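Long-range contact in Ycf54 protein (Thermosynechococcus elongatus, PDB 3HZE), which is of unknown function but belongs to the Ycf54 family, whose members probably assist the oxidative cyclase step of chlorophyll biosynthesis: residues I38-E50 / Q63-F75. Sequence-based numbering, arbitrary orientation.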
loop_
_atom_site.group_PDB
_atom_site.type_symbol
_atom_site.label_atom_id
_atom_site.label_comp_id
_atom_site.label_asym_id
_atom_site.label_seq_id
_atom_site.Cartn_x
_atom_site.Cartn_y
_atom_site.Cartn_z
ATOM N N ILE A 38 -4.713 -13.352 5.094
ATOM C CA ILE A 38 -3.875 -12.210 4.714
ATOM C C ILE A 38 -4.751 -10.976 4.523
ATOM O O ILE A 38 -5.721 -11.021 3.768
ATOM C CB ILE A 38 -3.127 -12.466 3.382
ATOM C CG1 ILE A 38 -2.232 -13.704 3.501
ATOM C CG2 ILE A 38 -2.299 -11.245 3.009
ATOM C CD1 ILE A 38 -1.241 -13.624 4.620
ATOM N N ASP A 39 -4.418 -9.881 5.204
ATOM C CA ASP A 39 -5.186 -8.648 5.066
ATOM C C ASP A 39 -4.307 -7.443 4.745
ATOM O O ASP A 39 -4.636 -6.313 5.094
ATOM C CB ASP A 39 -5.995 -8.370 6.336
ATOM C CG ASP A 39 -5.118 -8.252 7.566
ATOM O OD1 ASP A 39 -3.882 -8.369 7.435
ATOM O OD2 ASP A 39 -5.665 -8.042 8.666
ATOM N N PHE A 40 -3.173 -7.700 4.102
ATOM C CA PHE A 40 -2.250 -6.643 3.702
ATOM C C PHE A 40 -1.800 -7.024 2.300
ATOM O O PHE A 40 -1.581 -8.205 2.018
ATOM C CB PHE A 40 -1.050 -6.566 4.651
ATOM C CG PHE A 40 -0.376 -7.887 4.890
ATOM C CD1 PHE A 40 -0.909 -8.807 5.795
ATOM C CD2 PHE A 40 0.788 -8.219 4.203
ATOM C CE1 PHE A 40 -0.284 -10.039 6.004
ATOM C CE2 PHE A 40 1.414 -9.445 4.408
ATOM C CZ PHE A 40 0.880 -10.353 5.305
ATOM N N TRP A 41 -1.650 -6.025 1.432
ATOM C CA TRP A 41 -1.303 -6.274 0.036
ATOM C C TRP A 41 -0.461 -5.189 -0.632
ATOM O O TRP A 41 -0.613 -3.997 -0.337
ATOM C CB TRP A 41 -2.589 -6.407 -0.783
ATOM C CG TRP A 41 -3.612 -7.316 -0.191
ATOM C CD1 TRP A 41 -3.689 -8.662 -0.348
ATOM C CD2 TRP A 41 -4.718 -6.943 0.652
ATOM N NE1 TRP A 41 -4.771 -9.160 0.338
ATOM C CE2 TRP A 41 -5.422 -8.127 0.959
ATOM C CE3 TRP A 41 -5.180 -5.726 1.172
ATOM C CZ2 TRP A 41 -6.571 -8.132 1.766
ATOM C CZ3 TRP A 41 -6.320 -5.728 1.976
ATOM C CH2 TRP A 41 -7.003 -6.927 2.264
ATOM N N LEU A 42 0.395 -5.624 -1.559
ATOM C CA LEU A 42 1.259 -4.741 -2.341
ATOM C C LEU A 42 0.444 -4.352 -3.577
ATOM O O LEU A 42 -0.023 -5.221 -4.309
ATOM C CB LEU A 42 2.498 -5.503 -2.816
ATOM C CG LEU A 42 3.864 -4.827 -2.963
ATOM C CD1 LEU A 42 4.588 -5.507 -4.106
ATOM C CD2 LEU A 42 3.751 -3.337 -3.216
ATOM N N VAL A 43 0.295 -3.058 -3.822
ATOM C CA VAL A 43 -0.467 -2.608 -4.977
ATOM C C VAL A 43 0.313 -1.564 -5.768
ATOM O O VAL A 43 0.273 -0.377 -5.449
ATOM C CB VAL A 43 -1.823 -1.994 -4.551
ATOM C CG1 VAL A 43 -2.665 -1.686 -5.789
ATOM C CG2 VAL A 43 -2.566 -2.960 -3.615
ATOM N N PRO A 44 1.061 -2.001 -6.793
ATOM C CA PRO A 44 1.832 -1.051 -7.602
ATOM C C PRO A 44 0.887 -0.220 -8.461
ATOM O O PRO A 44 -0.179 -0.699 -8.853
ATOM C CB PRO A 44 2.738 -1.955 -8.437
ATOM C CG PRO A 44 1.916 -3.187 -8.618
ATOM C CD PRO A 44 1.251 -3.388 -7.260
ATOM N N GLU A 45 1.271 1.023 -8.734
ATOM C CA GLU A 45 0.453 1.921 -9.556
ATOM C C GLU A 45 -1.027 1.744 -9.210
ATOM O O GLU A 45 -1.842 1.372 -10.069
ATOM C CB GLU A 45 0.709 1.616 -11.035
ATOM C CG GLU A 45 2.179 1.761 -11.414
ATOM C CD GLU A 45 2.460 1.394 -12.851
ATOM O OE1 GLU A 45 1.876 2.026 -13.758
ATOM O OE2 GLU A 45 3.272 0.478 -13.079
ATOM N N PRO A 46 -1.392 2.017 -7.941
ATOM C CA PRO A 46 -2.759 1.895 -7.423
ATOM C C PRO A 46 -3.792 2.721 -8.181
ATOM O O PRO A 46 -3.599 3.911 -8.418
ATOM C CB PRO A 46 -2.612 2.312 -5.959
ATOM C CG PRO A 46 -1.498 3.289 -5.997
ATOM C CD PRO A 46 -0.511 2.625 -6.928
ATOM N N ALA A 47 -4.888 2.072 -8.565
ATOM C CA ALA A 47 -5.950 2.743 -9.306
ATOM C C ALA A 47 -6.622 3.847 -8.498
ATOM O O ALA A 47 -6.992 4.881 -9.051
ATOM C CB ALA A 47 -6.997 1.728 -9.763
ATOM N N PHE A 48 -6.773 3.640 -7.192
ATOM C CA PHE A 48 -7.435 4.644 -6.363
ATOM C C PHE A 48 -6.770 6.017 -6.415
ATOM O O PHE A 48 -7.441 7.045 -6.335
ATOM C CB PHE A 48 -7.558 4.147 -4.907
ATOM C CG PHE A 48 -6.290 4.268 -4.086
ATOM C CD1 PHE A 48 -5.914 5.490 -3.522
ATOM C CD2 PHE A 48 -5.488 3.149 -3.849
ATOM C CE1 PHE A 48 -4.760 5.593 -2.733
ATOM C CE2 PHE A 48 -4.329 3.241 -3.062
ATOM C CZ PHE A 48 -3.966 4.466 -2.502
ATOM N N LEU A 49 -5.452 6.032 -6.566
ATOM C CA LEU A 49 -4.704 7.278 -6.602
ATOM C C LEU A 49 -5.119 8.221 -7.735
ATOM O O LEU A 49 -4.785 9.409 -7.716
ATOM C CB LEU A 49 -3.211 6.972 -6.698
ATOM C CG LEU A 49 -2.226 8.143 -6.670
ATOM C CD1 LEU A 49 -2.397 8.948 -5.383
ATOM C CD2 LEU A 49 -0.806 7.583 -6.782
ATOM N N GLU A 50 -5.854 7.701 -8.714
ATOM C CA GLU A 50 -6.298 8.514 -9.848
ATOM C C GLU A 50 -7.645 9.186 -9.601
ATOM O O GLU A 50 -8.063 10.044 -10.374
ATOM C CB GLU A 50 -6.385 7.662 -11.122
ATOM C CG GLU A 50 -5.077 6.999 -11.524
ATOM C CD GLU A 50 -3.926 7.986 -11.639
ATOM O OE1 GLU A 50 -4.016 8.919 -12.464
ATOM O OE2 GLU A 50 -2.926 7.830 -10.903
ATOM N N GLN A 63 6.153 9.557 -9.300
ATOM C CA GLN A 63 5.697 8.403 -10.069
ATOM C C GLN A 63 6.826 7.730 -10.847
ATOM O O GLN A 63 7.818 8.369 -11.202
ATOM C CB GLN A 63 4.602 8.832 -11.058
ATOM C CG GLN A 63 3.187 8.948 -10.479
ATOM C CD GLN A 63 3.046 10.031 -9.427
ATOM O OE1 GLN A 63 3.555 11.140 -9.595
ATOM N NE2 GLN A 63 2.331 9.722 -8.341
ATOM N N PRO A 64 6.693 6.422 -11.115
ATOM C CA PRO A 64 5.567 5.567 -10.735
ATOM C C PRO A 64 5.572 5.296 -9.233
ATOM O O PRO A 64 6.628 5.275 -8.597
ATOM C CB PRO A 64 5.811 4.305 -11.549
ATOM C CG PRO A 64 7.303 4.241 -11.592
ATOM C CD PRO A 64 7.663 5.665 -11.923
ATOM N N ALA A 65 4.391 5.084 -8.667
ATOM C CA ALA A 65 4.288 4.838 -7.239
ATOM C C ALA A 65 3.661 3.490 -6.932
ATOM O O ALA A 65 3.213 2.771 -7.828
ATOM C CB ALA A 65 3.478 5.941 -6.589
ATOM N N ALA A 66 3.646 3.147 -5.653
ATOM C CA ALA A 66 3.055 1.901 -5.214
ATOM C C ALA A 66 2.460 2.125 -3.833
ATOM O O ALA A 66 2.943 2.956 -3.065
ATOM C CB ALA A 66 4.104 0.800 -5.156
ATOM N N ALA A 67 1.407 1.384 -3.523
ATOM C CA ALA A 67 0.783 1.504 -2.228
ATOM C C ALA A 67 0.804 0.167 -1.515
ATOM O O ALA A 67 0.830 -0.883 -2.149
ATOM C CB ALA A 67 -0.664 1.970 -2.383
ATOM N N ILE A 68 0.838 0.215 -0.190
ATOM C CA ILE A 68 0.738 -1.007 0.594
ATOM C C ILE A 68 -0.593 -0.744 1.281
ATOM O O ILE A 68 -0.732 0.238 2.006
ATOM C CB ILE A 68 1.856 -1.158 1.638
ATOM C CG1 ILE A 68 3.159 -1.580 0.953
ATOM C CG2 ILE A 68 1.476 -2.241 2.648
ATOM C CD1 ILE A 68 3.807 -0.519 0.105
ATOM N N ILE A 69 -1.577 -1.593 1.012
ATOM C CA ILE A 69 -2.908 -1.421 1.570
ATOM C C ILE A 69 -3.251 -2.541 2.541
ATOM O O ILE A 69 -2.870 -3.693 2.325
ATOM C CB ILE A 69 -3.946 -1.376 0.426
ATOM C CG1 ILE A 69 -3.530 -0.305 -0.589
ATOM C CG2 ILE A 69 -5.337 -1.068 0.976
ATOM C CD1 ILE A 69 -4.386 -0.275 -1.842
ATOM N N SER A 70 -3.968 -2.201 3.610
ATOM C CA SER A 70 -4.349 -3.194 4.608
ATOM C C SER A 70 -5.578 -2.771 5.401
ATOM O O SER A 70 -5.826 -1.581 5.594
ATOM C CB SER A 70 -3.191 -3.434 5.584
ATOM O OG SER A 70 -3.559 -4.372 6.589
ATOM N N THR A 71 -6.352 -3.745 5.861
ATOM C CA THR A 71 -7.519 -3.415 6.662
ATOM C C THR A 71 -7.108 -3.331 8.130
ATOM O O THR A 71 -7.930 -3.045 9.003
ATOM C CB THR A 71 -8.640 -4.444 6.480
ATOM O OG1 THR A 71 -8.102 -5.766 6.599
ATOM C CG2 THR A 71 -9.288 -4.276 5.109
ATOM N N ASN A 72 -5.826 -3.585 8.394
ATOM C CA ASN A 72 -5.273 -3.502 9.748
ATOM C C ASN A 72 -4.561 -2.152 9.836
ATOM O O ASN A 72 -3.458 -1.988 9.310
ATOM C CB ASN A 72 -4.262 -4.627 9.986
ATOM C CG ASN A 72 -3.661 -4.588 11.386
ATOM O OD1 ASN A 72 -3.302 -3.524 11.889
ATOM N ND2 ASN A 72 -3.547 -5.755 12.019
ATOM N N GLN A 73 -5.178 -1.191 10.512
ATOM C CA GLN A 73 -4.596 0.139 10.618
ATOM C C GLN A 73 -3.247 0.201 11.327
ATOM O O GLN A 73 -2.386 0.984 10.935
ATOM C CB GLN A 73 -5.581 1.096 11.296
ATOM C CG GLN A 73 -5.029 2.490 11.538
ATOM C CD GLN A 73 -6.095 3.460 12.006
ATOM O OE1 GLN A 73 -6.977 3.102 12.790
ATOM N NE2 GLN A 73 -6.013 4.699 11.537
ATOM N N GLN A 74 -3.053 -0.615 12.361
ATOM C CA GLN A 74 -1.784 -0.588 13.083
ATOM C C GLN A 74 -0.604 -1.005 12.223
ATOM O O GLN A 74 0.491 -0.480 12.389
ATOM C CB GLN A 74 -1.861 -1.465 14.335
ATOM C CG GLN A 74 -2.632 -0.803 15.480
ATOM C CD GLN A 74 -4.026 -0.364 15.067
ATOM O OE1 GLN A 74 -4.860 -1.187 14.676
ATOM N NE2 GLN A 74 -4.289 0.940 15.151
ATOM N N PHE A 75 -0.823 -1.946 11.309
ATOM C CA PHE A 75 0.252 -2.392 10.432
ATOM C C PHE A 75 0.702 -1.222 9.563
ATOM O O PHE A 75 1.895 -1.027 9.333
ATOM C CB PHE A 75 -0.229 -3.541 9.546
ATOM C CG PHE A 75 0.774 -3.973 8.524
ATOM C CD1 PHE A 75 2.053 -4.378 8.904
ATOM C CD2 PHE A 75 0.451 -3.959 7.175
ATOM C CE1 PHE A 75 2.997 -4.763 7.944
ATOM C CE2 PHE A 75 1.390 -4.344 6.205
ATOM C CZ PHE A 75 2.662 -4.746 6.595
HETATM O O HOH W 1 -2.109 -6.461 8.358
HETATM O O HOH W 2 -5.060 -8.229 11.194
HETATM O O HOH W 3 -8.027 -6.626 9.130
#
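Strand 40-44 runs antiparallel to strand 65-70 at 159°, with Trp41 facing Ile69 and Val43 facing Ala67 as hydrogen-bonded pairs; Val43 N reaches Ala67 O at 2.8 Å. Past the non-hydrogen-bonded pair Pro44-Ala66, Glu45 N still donates to Ala65 O. On one face, Ile69 CD1 sits between Val43 CG2 and Phe48 CE2, 3.7 Å from each. Phe48 comes back over the sheet after the turn at Pro46, and its ring edge meets Ala67 CB. On the other face, Phe75 CE2 lies 3.6 Å from Phe40 CB, and the two rings are oblique, their planes at 60°; Arg27 of helix 21-34 makes cation-pi contacts with both. At the far end Asp39 O takes two donors, Thr71 N nearly in line with the C=O and Ser70 OG at 2.7 Å from above the carbonyl plane. With chi1 at 178° the Ser70 hydroxyl is swung away from its own backbone N, and OG also accepts from Asn72 N, forming an ST turn just before Asn72 N-caps helix 73-83. Without that hydroxyl, as with an alanine here, Asp39 O would probably keep Thr71 N as its one donor from this segment, and the turn is likely to lose the acceptor that holds Asn72 N. The Asp39 carboxylate bonds Tyr31 OH and reaches Ser70, Thr71 and Asn72 through three waters. The edge strand is thus held by backbone pairing and an apolar face, while a hydrated polar network ties its start to the strand-to-helix turn.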